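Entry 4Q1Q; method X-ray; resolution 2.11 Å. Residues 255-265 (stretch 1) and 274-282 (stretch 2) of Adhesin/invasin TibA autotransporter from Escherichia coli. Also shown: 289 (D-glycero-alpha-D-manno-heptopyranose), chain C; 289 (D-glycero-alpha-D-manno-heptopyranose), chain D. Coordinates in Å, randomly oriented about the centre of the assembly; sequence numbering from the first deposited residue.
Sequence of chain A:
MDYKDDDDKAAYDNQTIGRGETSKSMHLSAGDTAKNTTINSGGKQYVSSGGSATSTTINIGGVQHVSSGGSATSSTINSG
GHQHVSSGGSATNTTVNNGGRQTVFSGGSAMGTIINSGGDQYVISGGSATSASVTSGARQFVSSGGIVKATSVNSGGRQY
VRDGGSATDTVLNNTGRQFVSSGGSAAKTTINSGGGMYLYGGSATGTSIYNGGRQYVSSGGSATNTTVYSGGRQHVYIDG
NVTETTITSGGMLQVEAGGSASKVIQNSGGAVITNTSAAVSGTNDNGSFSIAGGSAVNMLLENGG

Stretch 1 255-265: VEAGGSASKVI
Stretch 2, residues 274-282: TNTSAAVSG

The two stretches run alongside each other in the same direction, with CA–CA pairings of Val255–Thr274 at 5.0 Å, Ala261–Val280 at 4.6 Å and Ser262–Ser281 at 4.3 Å. Stretch 1 leaves Val255 (phi/psi -114/119) through a type II turn from Glu256 to Gly259, closed by Gly259 N to Glu256 O at 2.8 Å. Gly258 adopts 81/-2, where a CB would jam against the preceding carbonyl, so glycine fits. Extended residues from Ser260 to Ser262 follow, and the chain turns a corner at Lys263 (48/53). Stretch 2 has no regular structure; Ala279 (-87/-34) leads into extended Val280 (-132/137).

Three backbone hydrogen bonds join them: Ala261 N to Ala279 O (2.9 Å), Ser281 N to Ala261 O (3.1 Å) and, beyond the corner, the nearly straight Val264 N to Ser281 O (2.8 Å, 174°). Water 1 accepts from Asn275 N (2.7 Å) and donates to Val255 O (2.9 Å).

Valines supply the apolar packing, all with chi1 t. Val280 CG2 meets Val255 CG2 at 3.8 Å and Ala261 CB at 3.9 Å, while its CG1 lies 3.6 Å from Val264 CG2. Small Ala279 places CB 4.0 Å from Val255 CG1. Ser260 and Ser277 each carry a heptose, bonded from OG to C1 (1.3 Å).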

# COMPACT_ATOMS: atom_id res chain seq x y z
N VAL A 255 21.81 11.79 -13.47
CA VAL A 255 21.05 11.63 -14.70
C VAL A 255 21.87 10.80 -15.68
O VAL A 255 22.98 11.17 -16.05
CB VAL A 255 20.68 13.00 -15.29
CG1 VAL A 255 19.80 12.88 -16.53
CG2 VAL A 255 19.99 13.84 -14.23
N GLU A 256 21.36 9.65 -16.08
CA GLU A 256 22.06 8.83 -17.06
C GLU A 256 21.79 9.37 -18.45
O GLU A 256 20.85 10.15 -18.66
CB GLU A 256 21.58 7.38 -17.05
CG GLU A 256 21.57 6.75 -15.67
CD GLU A 256 22.94 6.27 -15.25
OE1 GLU A 256 23.05 5.65 -14.17
OE2 GLU A 256 23.90 6.50 -16.02
N ALA A 257 22.62 8.97 -19.40
CA ALA A 257 22.50 9.48 -20.76
C ALA A 257 21.10 9.19 -21.25
O ALA A 257 20.59 8.09 -21.04
CB ALA A 257 23.56 8.87 -21.67
N GLY A 258 20.46 10.19 -21.85
CA GLY A 258 19.07 10.06 -22.27
C GLY A 258 17.99 10.26 -21.22
O GLY A 258 16.81 10.15 -21.56
N GLY A 259 18.35 10.50 -19.96
CA GLY A 259 17.36 10.86 -18.95
C GLY A 259 17.18 12.36 -19.01
O GLY A 259 18.02 13.00 -19.63
N SER A 260 16.15 12.97 -18.40
CA SER A 260 16.10 14.43 -18.32
C SER A 260 15.62 15.01 -17.00
O SER A 260 14.76 14.47 -16.31
CB SER A 260 15.25 15.05 -19.43
OG SER A 260 14.45 14.10 -20.13
N ALA A 261 16.14 16.19 -16.71
CA ALA A 261 15.76 16.93 -15.51
C ALA A 261 15.55 18.38 -15.92
O ALA A 261 16.24 18.90 -16.79
CB ALA A 261 16.83 16.83 -14.44
N SER A 262 14.57 19.02 -15.30
CA SER A 262 14.39 20.45 -15.55
C SER A 262 13.93 21.10 -14.26
O SER A 262 13.60 20.43 -13.28
CB SER A 262 13.42 20.66 -16.71
OG SER A 262 12.16 20.07 -16.41
N LYS A 263 14.01 22.42 -14.24
CA LYS A 263 13.73 23.21 -13.06
C LYS A 263 14.46 22.63 -11.87
O LYS A 263 13.89 22.40 -10.81
CB LYS A 263 12.23 23.28 -12.78
CG LYS A 263 11.48 23.94 -13.92
CD LYS A 263 10.17 24.56 -13.43
CE LYS A 263 9.47 25.32 -14.55
NZ LYS A 263 9.08 24.39 -15.64
N VAL A 264 15.77 22.47 -12.04
CA VAL A 264 16.61 21.97 -10.97
C VAL A 264 17.11 23.09 -10.08
O VAL A 264 17.65 24.07 -10.57
CB VAL A 264 17.82 21.18 -11.50
CG1 VAL A 264 18.74 20.82 -10.35
CG2 VAL A 264 17.35 19.91 -12.20
N ILE A 265 16.99 22.90 -8.77
CA ILE A 265 17.49 23.86 -7.81
C ILE A 265 18.66 23.16 -7.14
O ILE A 265 18.50 22.25 -6.32
CB ILE A 265 16.44 24.30 -6.75
CG1 ILE A 265 15.20 24.87 -7.43
CG2 ILE A 265 17.03 25.35 -5.81
CD1 ILE A 265 13.96 24.91 -6.55
N THR A 274 25.77 14.42 -14.75
CA THR A 274 25.10 14.26 -16.04
C THR A 274 26.03 13.45 -16.94
O THR A 274 27.24 13.44 -16.70
CB THR A 274 24.82 15.60 -16.74
OG1 THR A 274 26.05 16.32 -16.84
CG2 THR A 274 23.80 16.42 -15.96
N ASN A 275 25.45 12.82 -17.95
CA ASN A 275 26.18 12.00 -18.91
C ASN A 275 25.96 12.35 -20.39
O ASN A 275 26.33 11.59 -21.28
CB ASN A 275 25.89 10.53 -18.65
CG ASN A 275 26.28 10.14 -17.24
OD1 ASN A 275 25.51 10.25 -16.30
ND2 ASN A 275 27.55 9.84 -17.08
N THR A 276 25.44 13.55 -20.59
CA THR A 276 25.04 14.13 -21.86
C THR A 276 24.97 15.64 -21.57
O THR A 276 24.69 16.02 -20.44
CB THR A 276 23.63 13.62 -22.22
OG1 THR A 276 23.73 12.34 -22.85
CG2 THR A 276 22.88 14.61 -23.10
N SER A 277 25.15 16.53 -22.53
CA SER A 277 25.14 17.95 -22.21
C SER A 277 23.78 18.63 -22.01
O SER A 277 23.69 19.66 -21.35
CB SER A 277 25.83 18.74 -23.32
OG SER A 277 25.08 18.60 -24.51
N ALA A 278 22.73 18.15 -22.66
CA ALA A 278 21.46 18.88 -22.52
C ALA A 278 20.55 18.12 -21.54
O ALA A 278 19.34 18.03 -21.73
CB ALA A 278 20.83 19.10 -23.88
N ALA A 279 21.14 17.58 -20.48
CA ALA A 279 20.42 16.65 -19.61
C ALA A 279 19.62 17.37 -18.53
O ALA A 279 18.55 16.91 -18.14
CB ALA A 279 21.39 15.66 -18.98
N VAL A 280 20.15 18.49 -18.04
CA VAL A 280 19.61 19.14 -16.85
C VAL A 280 19.40 20.64 -17.06
O VAL A 280 20.29 21.29 -17.61
CB VAL A 280 20.56 18.93 -15.66
CG1 VAL A 280 20.14 19.76 -14.46
CG2 VAL A 280 20.63 17.46 -15.27
N SER A 281 18.27 21.18 -16.60
CA SER A 281 17.94 22.60 -16.72
C SER A 281 17.77 23.28 -15.36
O SER A 281 16.85 22.95 -14.61
CB SER A 281 16.66 22.82 -17.53
OG SER A 281 16.69 22.17 -18.79
N GLY A 282 18.65 24.24 -15.07
CA GLY A 282 18.59 25.04 -13.85
C GLY A 282 17.88 26.36 -14.06
O GLY A 282 16.70 26.40 -14.43
O7 289 C . 28.72 20.09 -24.62
C7 289 C . 28.95 19.48 -25.91
C6 289 C . 27.83 19.81 -26.89
O6 289 C . 28.31 19.48 -28.19
C5 289 C . 26.58 19.03 -26.50
O5 289 C . 25.94 19.90 -25.57
C1 289 C . 24.59 19.59 -25.20
C2 289 C . 23.78 19.69 -26.49
O2 289 C . 23.99 20.93 -27.17
C3 289 C . 24.25 18.48 -27.29
O3 289 C . 23.36 18.29 -28.39
C4 289 C . 25.71 18.65 -27.69
O4 289 C . 26.26 17.42 -28.17
O7 289 D . 10.58 12.21 -25.04
C7 289 D . 10.40 12.31 -23.62
C6 289 D . 11.66 12.03 -22.79
O6 289 D . 12.56 11.10 -23.40
C5 289 D . 12.47 13.29 -22.45
O5 289 D . 13.74 12.85 -21.95
C1 289 D . 14.52 13.93 -21.42
C2 289 D . 14.94 14.78 -22.62
O2 289 D . 15.62 14.05 -23.65
C3 289 D . 13.68 15.38 -23.23
O3 289 D . 14.05 16.15 -24.38
C4 289 D . 12.68 14.29 -23.59
O4 289 D . 11.45 14.94 -23.90
O HOH W 1 22.82 12.65 -18.58